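Local coordinates for ribose-phosphate pyrophosphokinase (Mycobacterium smegmatis, PDB 5MP7) that makes phosphoribosyl pyrophosphate, most likely by transferring the pyrophosphoryl group of ATP to the 1-hydroxyl of ribose 5-phosphate with the help of magnesium ions, at the interface of chains A and B. Sequence-based numbering; all coordinates share one arbitrary frame. Chains: chain A/B, Ribose-phosphate pyrophosphokinase.

The interface of chains A and B. Residues chain A 75-76, 79-80, 123, 126; chain B 72, 75-76, 79, 102, 119, 123.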
# COMPACT_ATOMS: atom_id res chain seq x y z
N LEU A 75 -32.15 33.93 22.83
CA LEU A 75 -32.12 35.35 22.47
C LEU A 75 -32.05 35.55 20.96
O LEU A 75 -32.80 36.35 20.40
CB LEU A 75 -30.95 36.05 23.18
CG LEU A 75 -30.83 37.53 22.89
CD1 LEU A 75 -32.10 38.31 23.26
CD2 LEU A 75 -29.60 38.04 23.64
N MET A 76 -31.17 34.80 20.29
CA MET A 76 -31.13 34.81 18.80
C MET A 76 -32.42 34.31 18.17
O MET A 76 -32.86 34.89 17.22
CB MET A 76 -29.99 33.99 18.25
CG MET A 76 -28.63 34.62 18.50
SD MET A 76 -28.39 36.29 17.84
CE MET A 76 -29.07 36.12 16.18
N LEU A 79 -34.85 37.23 18.34
CA LEU A 79 -34.48 38.25 17.35
C LEU A 79 -34.80 37.83 15.93
O LEU A 79 -35.26 38.66 15.15
CB LEU A 79 -32.99 38.61 17.41
CG LEU A 79 -32.52 39.23 18.72
CD1 LEU A 79 -31.01 39.26 18.76
CD2 LEU A 79 -33.09 40.61 18.90
N ILE A 80 -34.57 36.56 15.61
CA ILE A 80 -34.88 36.02 14.27
C ILE A 80 -36.40 36.04 13.99
O ILE A 80 -36.81 36.44 12.93
CB ILE A 80 -34.27 34.64 14.08
CG1 ILE A 80 -32.78 34.79 13.88
CG2 ILE A 80 -34.81 33.92 12.87
CD1 ILE A 80 -32.00 33.53 14.22
N LEU A 123 -30.49 45.66 20.32
CA LEU A 123 -30.69 44.58 19.37
C LEU A 123 -32.17 44.28 19.13
O LEU A 123 -32.56 44.06 18.01
CB LEU A 123 -29.99 43.32 19.86
CG LEU A 123 -28.50 43.34 20.15
CD1 LEU A 123 -28.06 41.95 20.49
CD2 LEU A 123 -27.67 43.91 19.02
N THR A 126 -33.41 47.11 16.86
CA THR A 126 -32.92 46.91 15.53
C THR A 126 -33.65 45.75 14.79
O THR A 126 -33.93 45.85 13.59
CB THR A 126 -31.44 46.58 15.60
OG1 THR A 126 -30.73 47.65 16.21
CG2 THR A 126 -30.84 46.34 14.23
N ASN B 72 -24.60 30.61 18.18
CA ASN B 72 -25.24 31.80 18.73
C ASN B 72 -24.54 32.38 19.96
O ASN B 72 -24.48 33.60 20.14
CB ASN B 72 -26.69 31.51 19.06
CG ASN B 72 -27.46 31.09 17.84
OD1 ASN B 72 -27.55 31.84 16.85
ND2 ASN B 72 -27.95 29.84 17.83
N LEU B 75 -21.55 34.39 18.44
CA LEU B 75 -22.05 35.59 17.89
C LEU B 75 -22.35 36.64 18.99
O LEU B 75 -21.96 37.81 18.84
CB LEU B 75 -23.29 35.31 17.06
CG LEU B 75 -23.91 36.53 16.40
CD1 LEU B 75 -22.92 37.26 15.48
CD2 LEU B 75 -25.13 36.06 15.63
N MET B 76 -22.99 36.23 20.07
CA MET B 76 -23.20 37.14 21.19
C MET B 76 -21.88 37.57 21.81
O MET B 76 -21.77 38.70 22.21
CB MET B 76 -24.08 36.52 22.27
CG MET B 76 -25.53 36.39 21.87
SD MET B 76 -26.34 37.92 21.38
CE MET B 76 -25.83 39.01 22.72
N LEU B 79 -20.54 40.37 19.67
CA LEU B 79 -21.33 41.58 19.87
C LEU B 79 -21.04 42.25 21.21
O LEU B 79 -20.96 43.48 21.27
CB LEU B 79 -22.83 41.32 19.79
CG LEU B 79 -23.30 40.83 18.43
CD1 LEU B 79 -24.74 40.37 18.56
CD2 LEU B 79 -23.21 41.88 17.38
N TYR B 102 -25.15 32.62 9.59
CA TYR B 102 -26.45 32.80 8.94
C TYR B 102 -26.36 33.19 7.48
O TYR B 102 -27.34 33.59 6.90
CB TYR B 102 -27.33 33.79 9.71
CG TYR B 102 -27.78 33.22 11.02
CD1 TYR B 102 -28.87 32.39 11.07
CD2 TYR B 102 -27.09 33.50 12.20
CE1 TYR B 102 -29.26 31.83 12.25
CE2 TYR B 102 -27.49 32.97 13.38
CZ TYR B 102 -28.56 32.12 13.39
OH TYR B 102 -28.96 31.54 14.57
N LEU B 119 -29.88 40.45 9.27
CA LEU B 119 -30.02 40.77 10.68
C LEU B 119 -28.67 40.78 11.34
O LEU B 119 -28.41 41.62 12.17
CB LEU B 119 -30.96 39.77 11.38
CG LEU B 119 -31.17 39.91 12.90
CD1 LEU B 119 -31.88 41.23 13.26
CD2 LEU B 119 -31.92 38.69 13.42
N LEU B 123 -27.13 43.89 13.52
CA LEU B 123 -26.73 43.74 14.89
C LEU B 123 -25.25 44.14 15.10
O LEU B 123 -24.94 44.78 16.08
CB LEU B 123 -26.91 42.31 15.36
CG LEU B 123 -28.30 41.70 15.28
CD1 LEU B 123 -28.24 40.31 15.94
CD2 LEU B 123 -29.40 42.53 15.89
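Helices 71-87 and 116-127 of each subunit meet their copies across a two-fold axis, and the patch is almost wholly apolar. A:Met76 buries 80 Å² here, more than any other residue of the patch. Its CG is anti to the carbonyl carbon (chi1 -71°), and the chain bends again at chi2 and chi3, so the thioether folds back instead of reaching straight out. The CB and CG methylenes lie obliquely across the amide of B:Asn72, with CG 3.4 Å from the amide oxygen OD1. Farther along, the sulfur SD sits 3.9 Å from the CD2 methyl of B:Leu75, and the two side chains cross at about a right angle. The symmetry twin is present too: B:Met76, bent in the same way, meets CD2 of A:Leu75.

The carbonyl of B:Asn72 is held within its own chain. The phenol OH of B:Tyr102 donates a 2.7 Å hydrogen bond to B:Asn72 OD1, in the carbonyl plane and on a lone pair. This bond ties the amide to the tyrosine ring. The same OH meets A:Ile80 tip to tip, 3.6 Å from its CD1 methyl.

B:Leu123 and A:Leu123 cross at about a right angle, with their CD2 methyls 3.8 Å apart. Both have CG anti to the carbonyl carbon. The other methyl of B:Leu123, CD1, packs obliquely against CD1 of A:Leu79. B:Leu119 has CG anti to the backbone N (chi1 177°) and lays its CD2 over the backbone carbonyl of A:Leu79.

The site joins two subunits of the homohexamer through hydrophobic packing. Its centre is about 30 Å from the predicted active-site residue B:Lys202, so it takes no direct part in catalysis there and its role is most likely in assembly.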